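Local coordinates for tylactone synthase starter module and modules 1 & 2 (PDB 2Z5L), which probably uses NADPH to reduce the beta-keto group of a polyketide intermediate, as the first ketoreductase of the tylosin synthase, setting the chirality of the resulting alcohol, at residues 53-58 and 82-87; 110-115 and 143-148; 241-246 and 495-500; 480-485 and 499-504. All coordinates share one frame; numbering follows the deposited sequence.

Interaction 1: 53-58 and 82-87; sequences VAPPTT and VPIGAR
Val82 N donates to Ala54 O (3.0 Å, N-H...O angle 155°), reaching the carbonyl from above its plane. Val82 O has no hydrogen-bond partner in the model; the CA-H of Pro55 points at it, with Pro55 CA 3.5 Å away. On the strand side of the bond, Val53 CG1 meets Val82 CG2 at 3.8 Å, two beta-branched residues set aslant to one another; Val53 directs this methyl away from its own N, with chi1 at -175°. Past the bond, toward the loops, the rings of Pro56 and Pro83 cross at about a right angle, and Pro56 CD sits a tight 3.5 Å from Pro83 CA. This is the edge of the parallel sheet in the N-terminal, Rossmann-like half, where strand 49-54 lies beside the short outermost strand 80-81. Prolines suit the place, since Pro55, Pro56 and Pro83 have no N-H to extend the ladder. Ile84, whose CG1 packs on Pro55 CB at 4.2 Å, is positioned by a type II turn, closed by Ala86 N to Pro83 O at 3.1 Å, with Gly85 taking the positive phi (95°). Farther out, Thr124 of helix 119-135 bonds to Gly85 N, while Val91 and Leu94 of helix 88-99 pack on Val82.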
# COMPACT_ATOMS: atom_id res chain seq x y z
N VAL A 53 -7.95 -21.03 -9.22
CA VAL A 53 -6.49 -21.20 -9.23
C VAL A 53 -6.03 -21.24 -7.78
O VAL A 53 -6.32 -20.33 -7.01
CB VAL A 53 -5.78 -20.02 -9.92
CG1 VAL A 53 -4.29 -20.30 -10.00
CG2 VAL A 53 -6.37 -19.79 -11.31
N ALA A 54 -5.31 -22.29 -7.41
CA ALA A 54 -4.84 -22.42 -6.04
C ALA A 54 -3.49 -23.12 -5.93
O ALA A 54 -3.12 -23.90 -6.81
CB ALA A 54 -5.87 -23.17 -5.22
N PRO A 55 -2.75 -22.86 -4.83
CA PRO A 55 -1.44 -23.48 -4.60
C PRO A 55 -1.60 -24.98 -4.44
O PRO A 55 -2.67 -25.46 -4.10
CB PRO A 55 -0.96 -22.83 -3.31
CG PRO A 55 -1.67 -21.53 -3.29
CD PRO A 55 -3.05 -21.88 -3.78
N PRO A 56 -0.52 -25.74 -4.68
CA PRO A 56 -0.53 -27.21 -4.57
C PRO A 56 -1.24 -27.71 -3.32
O PRO A 56 -0.73 -27.59 -2.20
CB PRO A 56 0.96 -27.55 -4.57
CG PRO A 56 1.54 -26.48 -5.43
CD PRO A 56 0.85 -25.25 -4.92
N THR A 57 -2.43 -28.28 -3.52
CA THR A 57 -3.24 -28.81 -2.43
C THR A 57 -3.35 -27.83 -1.26
O THR A 57 -3.04 -28.17 -0.12
CB THR A 57 -2.66 -30.15 -1.91
OG1 THR A 57 -1.32 -29.95 -1.44
CG2 THR A 57 -2.66 -31.19 -3.01
N THR A 58 -3.80 -26.62 -1.56
CA THR A 58 -3.95 -25.60 -0.53
C THR A 58 -4.94 -26.04 0.54
O THR A 58 -4.73 -25.80 1.73
CB THR A 58 -4.46 -24.27 -1.13
OG1 THR A 58 -4.68 -23.33 -0.06
CG2 THR A 58 -5.75 -24.48 -1.90
N VAL A 82 -1.37 -23.82 -9.30
CA VAL A 82 -0.19 -23.03 -9.60
C VAL A 82 0.63 -22.85 -8.34
O VAL A 82 0.20 -22.20 -7.39
CB VAL A 82 -0.52 -21.62 -10.14
CG1 VAL A 82 0.76 -20.79 -10.24
CG2 VAL A 82 -1.16 -21.73 -11.50
N PRO A 83 1.83 -23.43 -8.31
CA PRO A 83 2.70 -23.33 -7.15
C PRO A 83 3.22 -21.91 -6.88
O PRO A 83 3.46 -21.12 -7.80
CB PRO A 83 3.81 -24.32 -7.47
CG PRO A 83 3.93 -24.20 -8.96
CD PRO A 83 2.49 -24.14 -9.42
N ILE A 84 3.37 -21.60 -5.60
CA ILE A 84 3.90 -20.31 -5.17
C ILE A 84 5.34 -20.32 -5.71
O ILE A 84 5.95 -21.38 -5.79
CB ILE A 84 3.86 -20.23 -3.64
CG1 ILE A 84 2.41 -20.41 -3.19
CG2 ILE A 84 4.40 -18.90 -3.15
CD1 ILE A 84 2.25 -20.65 -1.71
N GLY A 85 5.86 -19.17 -6.10
CA GLY A 85 7.19 -19.16 -6.66
C GLY A 85 7.15 -19.24 -8.18
O GLY A 85 8.11 -18.83 -8.85
N ALA A 86 6.06 -19.75 -8.74
CA ALA A 86 5.94 -19.85 -10.20
C ALA A 86 6.03 -18.48 -10.88
O ALA A 86 5.43 -17.51 -10.40
CB ALA A 86 4.62 -20.55 -10.59
N ARG A 87 6.80 -18.40 -11.97
CA ARG A 87 6.98 -17.15 -12.73
C ARG A 87 5.94 -17.03 -13.85
O ARG A 87 5.34 -18.02 -14.24
CB ARG A 87 8.41 -17.09 -13.29
CG ARG A 87 9.39 -16.43 -12.33
CD ARG A 87 10.75 -17.14 -12.27
NE ARG A 87 11.64 -16.44 -11.35
CZ ARG A 87 12.24 -15.28 -11.62
NH1 ARG A 87 12.05 -14.70 -12.80
NH2 ARG A 87 13.01 -14.70 -10.71

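Interaction 2: 110-115 and 143-148; sequences VSLLGL and WALTRR
Leu145 turns its CD1 methyl to both Val110 and Leu112, 3.7 Å from Val110 CG1 and only 3.4 Å from Leu112 CD2, closer than carbons usually pack. Leu112 and Leu145 run side by side in the same direction, so their branched ends mesh; Leu66 of helix 60-71 packs on both. Ser111 N donates to Trp143 O (2.9 Å) and Leu145 N to Ser111 O (3.1 Å), both nearly straight. Strands 107-111 and 140-147 are thus parallel neighbours, joined through helix 119-135 as a beta-alpha-beta unit of the Rossmann type. Ser111 suits the place where the chain leaves its partner: its OG accepts Leu113 N at 3.2 Å, an ST turn that swings the chain out of the ladder. From there direct backbone bonds give way to water. One molecule joins Ser111 O to Gly114 N and a second binds Arg147 N; their links to Leu145 O and Gly114 O are implausibly short and so doubtful. Gly114, having no side chain, lets its CA come to 3.7 Å from Leu145 O. At the partly exposed margin Leu115 CD2 rests on the aliphatic stem of Arg147, 3.7 Å from its CG, while the Arg147 guanidinium reaches weakly toward Glu188.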
# COMPACT_ATOMS: atom_id res chain seq x y z
N VAL A 110 -10.70 -17.09 -10.50
CA VAL A 110 -10.76 -16.90 -9.05
C VAL A 110 -9.47 -17.43 -8.45
O VAL A 110 -9.27 -18.63 -8.38
CB VAL A 110 -11.96 -17.66 -8.44
CG1 VAL A 110 -12.09 -17.32 -6.96
CG2 VAL A 110 -13.23 -17.29 -9.18
N SER A 111 -8.59 -16.52 -8.04
CA SER A 111 -7.29 -16.88 -7.48
C SER A 111 -7.27 -17.04 -5.96
O SER A 111 -7.69 -16.15 -5.22
CB SER A 111 -6.25 -15.83 -7.87
OG SER A 111 -5.01 -16.06 -7.22
N LEU A 112 -6.76 -18.18 -5.52
CA LEU A 112 -6.64 -18.46 -4.10
C LEU A 112 -5.17 -18.32 -3.69
O LEU A 112 -4.80 -18.61 -2.55
CB LEU A 112 -7.15 -19.87 -3.79
CG LEU A 112 -8.66 -20.07 -4.04
CD1 LEU A 112 -9.06 -21.52 -3.75
CD2 LEU A 112 -9.45 -19.11 -3.15
N LEU A 113 -4.33 -17.86 -4.61
CA LEU A 113 -2.91 -17.73 -4.31
C LEU A 113 -2.67 -16.79 -3.13
O LEU A 113 -1.72 -16.97 -2.37
CB LEU A 113 -2.14 -17.22 -5.53
CG LEU A 113 -2.20 -18.08 -6.79
CD1 LEU A 113 -1.49 -17.35 -7.89
CD2 LEU A 113 -1.56 -19.46 -6.53
N GLY A 114 -3.55 -15.80 -2.98
CA GLY A 114 -3.40 -14.84 -1.90
C GLY A 114 -3.69 -15.36 -0.50
O GLY A 114 -3.47 -14.65 0.48
N LEU A 115 -4.18 -16.59 -0.39
CA LEU A 115 -4.48 -17.14 0.94
C LEU A 115 -3.21 -17.62 1.63
O LEU A 115 -3.22 -17.99 2.81
CB LEU A 115 -5.49 -18.29 0.82
CG LEU A 115 -6.89 -17.86 0.34
CD1 LEU A 115 -7.82 -19.06 0.26
CD2 LEU A 115 -7.46 -16.82 1.27
N TRP A 143 -10.16 -12.29 -10.09
CA TRP A 143 -10.55 -11.92 -8.74
C TRP A 143 -9.54 -12.53 -7.78
O TRP A 143 -9.24 -13.72 -7.85
CB TRP A 143 -11.96 -12.42 -8.44
CG TRP A 143 -13.02 -11.56 -9.03
CD1 TRP A 143 -13.47 -11.58 -10.31
CD2 TRP A 143 -13.73 -10.52 -8.36
NE1 TRP A 143 -14.44 -10.61 -10.49
CE2 TRP A 143 -14.61 -9.94 -9.30
CE3 TRP A 143 -13.71 -10.01 -7.06
CZ2 TRP A 143 -15.47 -8.88 -8.98
CZ3 TRP A 143 -14.56 -8.96 -6.73
CH2 TRP A 143 -15.43 -8.41 -7.69
N ALA A 144 -9.00 -11.71 -6.88
CA ALA A 144 -8.04 -12.20 -5.93
C ALA A 144 -8.67 -12.30 -4.55
O ALA A 144 -9.12 -11.30 -3.98
CB ALA A 144 -6.82 -11.29 -5.89
N LEU A 145 -8.70 -13.52 -4.01
CA LEU A 145 -9.26 -13.74 -2.69
C LEU A 145 -8.12 -13.69 -1.69
O LEU A 145 -7.01 -14.12 -1.98
CB LEU A 145 -9.95 -15.09 -2.61
CG LEU A 145 -11.10 -15.28 -3.60
CD1 LEU A 145 -11.77 -16.63 -3.34
CD2 LEU A 145 -12.10 -14.16 -3.48
N THR A 146 -8.39 -13.14 -0.51
CA THR A 146 -7.38 -13.03 0.54
C THR A 146 -8.04 -13.24 1.89
O THR A 146 -9.25 -13.42 1.98
CB THR A 146 -6.71 -11.65 0.55
OG1 THR A 146 -7.65 -10.66 0.99
CG2 THR A 146 -6.22 -11.28 -0.84
N ARG A 147 -7.23 -13.20 2.95
CA ARG A 147 -7.72 -13.39 4.30
C ARG A 147 -6.93 -12.55 5.30
O ARG A 147 -5.70 -12.64 5.36
CB ARG A 147 -7.61 -14.85 4.70
CG ARG A 147 -6.21 -15.40 4.50
CD ARG A 147 -5.86 -16.42 5.56
NE ARG A 147 -5.83 -15.80 6.89
CZ ARG A 147 -5.50 -16.44 8.00
NH1 ARG A 147 -5.19 -17.73 7.96
NH2 ARG A 147 -5.50 -15.80 9.16
N ARG A 148 -7.64 -11.77 6.10
CA ARG A 148 -7.02 -10.92 7.11
C ARG A 148 -6.15 -9.86 6.43
O ARG A 148 -5.23 -9.31 7.05
CB ARG A 148 -6.18 -11.78 8.08
CG ARG A 148 -6.87 -12.07 9.42
CD ARG A 148 -6.11 -13.08 10.29
NE ARG A 148 -4.73 -12.70 10.55
CZ ARG A 148 -4.36 -11.64 11.26
NH1 ARG A 148 -3.06 -11.38 11.43
NH2 ARG A 148 -5.27 -10.84 11.80
O HOH W 1 -5.80 -14.59 -4.00
O HOH W 2 -4.34 -13.04 2.09

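Interaction 3: 241-246 and 495-500; sequences YGRRVS and GRLFDT
Arg244, Val245 and Leu497 give up most surface here, and each meets the opposite segment in its own way. Arg244 folds at chi2 (-70°), which lays its guanidinium flat against Arg496: Arg496 CB sits 3.4 Å above the plane, over its centre, and Arg496 O lies over the same group. The two arginines run alongside each other with guanidinium planes 16° apart. Glu230 forms a salt bridge with Arg244 NH2 and a long, weak pair with Arg496, so one acid probably offsets much of their mutual charge, while Arg244 NH1 also donates to Arg243 O (3.2 Å). Val245 works through backbone and side chain together. Its N donates to Leu497 O (3.1 Å, 168°), and its O accepts the Thr500 hydroxyl, with OG1 2.7 Å away and well above the carbonyl plane. Strand 239-247 lies between antiparallel strands 232-236, bonded to Tyr241 and Arg243, and 28-35, bonded to Gly242, Arg244 and Ser246. Val245 lies past the end of 232-236, and there the C-terminal loop, whose type I turn from Arg496 to Asp499 presents Leu497 O, takes over, tying the end of the chain to the N-terminal part. The two Val245 methyls diverge: CG1 presses on Leu497 CD1 at a tight 3.5 Å, and CG2 reaches Phe498 CD2 at 3.4 Å. Leucine suits position 497 because its two methyls serve different partners. CD1 also lies over the centre of the Phe498 ring, whereas CD2 turns to Arg243, whose far end bonds to Thr395 O.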
# COMPACT_ATOMS: atom_id res chain seq x y z
N TYR A 241 -18.50 -5.92 3.27
CA TYR A 241 -18.17 -4.51 3.38
C TYR A 241 -17.38 -4.02 2.17
O TYR A 241 -16.46 -4.70 1.70
CB TYR A 241 -17.36 -4.28 4.65
CG TYR A 241 -18.07 -4.65 5.93
CD1 TYR A 241 -18.26 -5.98 6.30
CD2 TYR A 241 -18.53 -3.65 6.79
CE1 TYR A 241 -18.90 -6.31 7.50
CE2 TYR A 241 -19.16 -3.97 7.99
CZ TYR A 241 -19.34 -5.30 8.34
OH TYR A 241 -19.96 -5.60 9.53
N GLY A 242 -17.74 -2.85 1.67
CA GLY A 242 -17.04 -2.28 0.53
C GLY A 242 -16.11 -1.16 0.98
O GLY A 242 -16.51 -0.27 1.73
N ARG A 243 -14.87 -1.21 0.51
CA ARG A 243 -13.87 -0.20 0.87
C ARG A 243 -14.28 1.19 0.39
O ARG A 243 -14.77 1.35 -0.73
CB ARG A 243 -12.51 -0.60 0.26
CG ARG A 243 -11.32 0.23 0.74
CD ARG A 243 -10.04 -0.60 0.71
NE ARG A 243 -8.85 0.18 1.03
CZ ARG A 243 -8.34 1.13 0.25
NH1 ARG A 243 -8.90 1.42 -0.91
NH2 ARG A 243 -7.25 1.79 0.63
N ARG A 244 -14.11 2.18 1.25
CA ARG A 244 -14.47 3.56 0.91
C ARG A 244 -13.46 4.57 1.45
O ARG A 244 -12.90 4.39 2.53
CB ARG A 244 -15.85 3.89 1.50
CG ARG A 244 -17.01 3.14 0.88
CD ARG A 244 -17.28 3.61 -0.54
NE ARG A 244 -18.57 3.13 -1.02
CZ ARG A 244 -18.84 1.86 -1.29
NH1 ARG A 244 -17.91 0.93 -1.14
NH2 ARG A 244 -20.06 1.51 -1.70
N VAL A 245 -13.24 5.63 0.69
CA VAL A 245 -12.33 6.69 1.13
C VAL A 245 -13.17 7.88 1.58
O VAL A 245 -13.92 8.48 0.80
CB VAL A 245 -11.36 7.15 -0.00
CG1 VAL A 245 -10.37 6.04 -0.33
CG2 VAL A 245 -12.15 7.55 -1.25
N SER A 246 -13.04 8.23 2.86
CA SER A 246 -13.79 9.33 3.44
C SER A 246 -12.88 10.35 4.13
O SER A 246 -11.92 9.97 4.79
CB SER A 246 -14.81 8.78 4.43
OG SER A 246 -14.31 7.63 5.09
N GLY A 495 -16.26 2.94 -10.23
CA GLY A 495 -16.25 2.30 -8.93
C GLY A 495 -16.92 3.09 -7.82
O GLY A 495 -17.29 4.26 -8.00
N ARG A 496 -17.04 2.45 -6.66
CA ARG A 496 -17.68 3.04 -5.49
C ARG A 496 -16.68 3.60 -4.46
O ARG A 496 -17.07 4.18 -3.45
CB ARG A 496 -18.56 1.97 -4.82
CG ARG A 496 -19.66 1.38 -5.71
CD ARG A 496 -20.85 2.33 -5.87
NE ARG A 496 -22.12 1.61 -6.00
CZ ARG A 496 -23.32 2.19 -5.93
NH1 ARG A 496 -23.43 3.49 -5.72
NH2 ARG A 496 -24.42 1.45 -6.04
N LEU A 497 -15.40 3.42 -4.75
CA LEU A 497 -14.33 3.86 -3.86
C LEU A 497 -14.40 5.31 -3.36
O LEU A 497 -14.36 5.56 -2.15
CB LEU A 497 -12.98 3.61 -4.54
CG LEU A 497 -11.72 3.54 -3.67
CD1 LEU A 497 -11.13 4.92 -3.52
CD2 LEU A 497 -12.06 2.93 -2.32
N PHE A 498 -14.52 6.25 -4.28
CA PHE A 498 -14.58 7.66 -3.92
C PHE A 498 -15.98 8.23 -3.78
O PHE A 498 -16.14 9.45 -3.65
CB PHE A 498 -13.80 8.50 -4.94
CG PHE A 498 -12.38 8.05 -5.16
CD1 PHE A 498 -12.09 7.08 -6.12
CD2 PHE A 498 -11.34 8.59 -4.41
CE1 PHE A 498 -10.77 6.67 -6.33
CE2 PHE A 498 -10.03 8.19 -4.61
CZ PHE A 498 -9.74 7.22 -5.58
N ASP A 499 -17.01 7.39 -3.80
CA ASP A 499 -18.37 7.93 -3.66
C ASP A 499 -18.56 8.60 -2.31
O ASP A 499 -19.34 9.55 -2.19
CB ASP A 499 -19.43 6.83 -3.83
CG ASP A 499 -19.68 6.48 -5.29
OD1 ASP A 499 -19.44 7.35 -6.17
OD2 ASP A 499 -20.14 5.35 -5.56
N THR A 500 -17.84 8.13 -1.29
CA THR A 500 -17.95 8.69 0.05
C THR A 500 -17.30 10.07 0.17
O THR A 500 -17.15 10.59 1.28
CB THR A 500 -17.32 7.76 1.10
OG1 THR A 500 -16.24 7.04 0.50
CG2 THR A 500 -18.36 6.79 1.64

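Interaction 4: 480-485 and 499-504; sequences VDWERF and DTVPEA
Trp482 and Ala504 bring their CA atoms within 5.2 Å where two short helices, 482-492 and 502-507, begin next to each other. Asp481 is the N-cap of the first; it centres an inverse gamma turn, and its OD2 accepts Glu483 N in a weak capping bond of 3.3 Å. Pro502 suits the first turn of the second helix, where no backbone N-H is required. Between the helix starts stands the Trp482 indole. Val501 CG1 lies over its face, 3.7 Å from the centroid of the five-membered ring and 22° off the normal, a CH-pi contact made by the methyl that Val501 holds opposite its own N (chi1 177°). Ala504 CB comes in obliquely near Trp482 CE3, at 4.1 Å, and a small residue fits that close spot. Glu503 CB packs on Trp482 CB at 3.4 Å. The contact between the segments is therefore mainly apolar, resting on dispersion that includes the CH-pi contact. This packing holds the indole, while the polar groups are satisfied outside: Trp482 NE1 bonds to Tyr29 OH, and Glu503 OE2 forms a salt bridge with Arg247, which probably keeps the carboxylate ionised.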
# COMPACT_ATOMS: atom_id res chain seq x y z
N VAL A 480 -6.13 17.27 -3.62
CA VAL A 480 -6.76 16.87 -4.88
C VAL A 480 -7.91 17.72 -5.41
O VAL A 480 -8.81 18.10 -4.66
CB VAL A 480 -7.36 15.46 -4.79
CG1 VAL A 480 -7.46 14.86 -6.18
CG2 VAL A 480 -6.56 14.61 -3.85
N ASP A 481 -7.89 17.97 -6.71
CA ASP A 481 -8.94 18.72 -7.39
C ASP A 481 -10.04 17.72 -7.78
O ASP A 481 -10.12 17.29 -8.93
CB ASP A 481 -8.39 19.41 -8.64
CG ASP A 481 -9.46 20.16 -9.42
OD1 ASP A 481 -9.13 20.68 -10.52
OD2 ASP A 481 -10.61 20.25 -8.93
N TRP A 482 -10.86 17.35 -6.81
CA TRP A 482 -11.95 16.40 -7.02
C TRP A 482 -12.79 16.68 -8.27
O TRP A 482 -13.34 15.75 -8.86
CB TRP A 482 -12.87 16.38 -5.80
CG TRP A 482 -12.26 15.71 -4.60
CD1 TRP A 482 -12.13 16.24 -3.35
CD2 TRP A 482 -11.77 14.37 -4.52
NE1 TRP A 482 -11.59 15.31 -2.49
CE2 TRP A 482 -11.36 14.15 -3.19
CE3 TRP A 482 -11.65 13.32 -5.45
CZ2 TRP A 482 -10.83 12.94 -2.76
CZ3 TRP A 482 -11.12 12.12 -5.02
CH2 TRP A 482 -10.72 11.93 -3.68
N GLU A 483 -12.89 17.95 -8.65
CA GLU A 483 -13.67 18.31 -9.83
C GLU A 483 -12.90 17.93 -11.09
O GLU A 483 -13.24 18.35 -12.19
CB GLU A 483 -13.96 19.81 -9.83
CG GLU A 483 -14.87 20.28 -8.69
CD GLU A 483 -16.29 19.74 -8.80
OE1 GLU A 483 -17.07 19.91 -7.83
OE2 GLU A 483 -16.64 19.14 -9.85
N ARG A 484 -11.86 17.13 -10.92
CA ARG A 484 -11.04 16.70 -12.04
C ARG A 484 -10.58 15.27 -11.84
O ARG A 484 -10.22 14.58 -12.79
CB ARG A 484 -9.83 17.62 -12.17
CG ARG A 484 -8.98 17.36 -13.39
CD ARG A 484 -7.82 18.33 -13.43
NE ARG A 484 -6.97 18.13 -14.60
CZ ARG A 484 -5.80 18.74 -14.79
NH1 ARG A 484 -5.34 19.59 -13.88
NH2 ARG A 484 -5.08 18.49 -15.88
N PHE A 485 -10.62 14.81 -10.59
CA PHE A 485 -10.20 13.47 -10.24
C PHE A 485 -11.33 12.46 -10.43
O PHE A 485 -11.18 11.48 -11.15
CB PHE A 485 -9.74 13.43 -8.79
CG PHE A 485 -8.92 12.23 -8.43
CD1 PHE A 485 -7.55 12.21 -8.66
CD2 PHE A 485 -9.52 11.11 -7.86
CE1 PHE A 485 -6.78 11.10 -8.33
CE2 PHE A 485 -8.76 9.99 -7.52
CZ PHE A 485 -7.39 9.98 -7.76
N ASP A 499 -17.01 7.39 -3.80
CA ASP A 499 -18.37 7.93 -3.66
C ASP A 499 -18.56 8.60 -2.31
O ASP A 499 -19.34 9.55 -2.19
CB ASP A 499 -19.43 6.83 -3.83
CG ASP A 499 -19.68 6.48 -5.29
OD1 ASP A 499 -19.44 7.35 -6.17
OD2 ASP A 499 -20.14 5.35 -5.56
N THR A 500 -17.84 8.13 -1.29
CA THR A 500 -17.95 8.69 0.05
C THR A 500 -17.30 10.07 0.17
O THR A 500 -17.15 10.59 1.28
CB THR A 500 -17.32 7.76 1.10
OG1 THR A 500 -16.24 7.04 0.50
CG2 THR A 500 -18.36 6.79 1.64
N VAL A 501 -16.91 10.65 -0.95
CA VAL A 501 -16.30 11.98 -0.95
C VAL A 501 -17.24 12.95 -1.65
O VAL A 501 -17.51 12.81 -2.84
CB VAL A 501 -14.96 12.00 -1.69
CG1 VAL A 501 -14.42 13.42 -1.71
CG2 VAL A 501 -13.97 11.08 -1.00
N PRO A 502 -17.74 13.95 -0.91
CA PRO A 502 -18.66 14.96 -1.44
C PRO A 502 -18.28 15.55 -2.79
O PRO A 502 -19.01 15.43 -3.77
CB PRO A 502 -18.66 16.02 -0.34
CG PRO A 502 -18.52 15.18 0.90
CD PRO A 502 -17.42 14.23 0.50
N GLU A 503 -17.12 16.20 -2.83
CA GLU A 503 -16.61 16.83 -4.04
C GLU A 503 -16.46 15.86 -5.20
O GLU A 503 -16.50 16.24 -6.37
CB GLU A 503 -15.27 17.50 -3.73
CG GLU A 503 -15.33 18.59 -2.67
CD GLU A 503 -15.56 18.08 -1.25
OE1 GLU A 503 -15.76 18.92 -0.35
OE2 GLU A 503 -15.54 16.85 -1.03
N ALA A 504 -16.29 14.58 -4.86
CA ALA A 504 -16.15 13.54 -5.87
C ALA A 504 -17.51 13.24 -6.50
O ALA A 504 -17.66 13.31 -7.72
CB ALA A 504 -15.57 12.28 -5.24

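In the fold
Interactions 1 and 2 come first along the chain and adjoin, their centres 12 Å apart: strands 49-54 and 107-111 are sheet neighbours, tied by Val53 O to Leu112 N and Val53 N to Val110 O. Interactions 3 and 4, also 12 Å apart, converge on the C-terminal tail and share Asp499 and Thr500, with Phe498 packing on Trp482 and Phe485. Interaction 4 lies across the chain's centre from interaction 1, 40 Å between centres. Interaction 3 spans 249 residues of sequence, bringing the C-terminal tail back to strand 239-247. The tail is thereby fastened to a central strand of the fold.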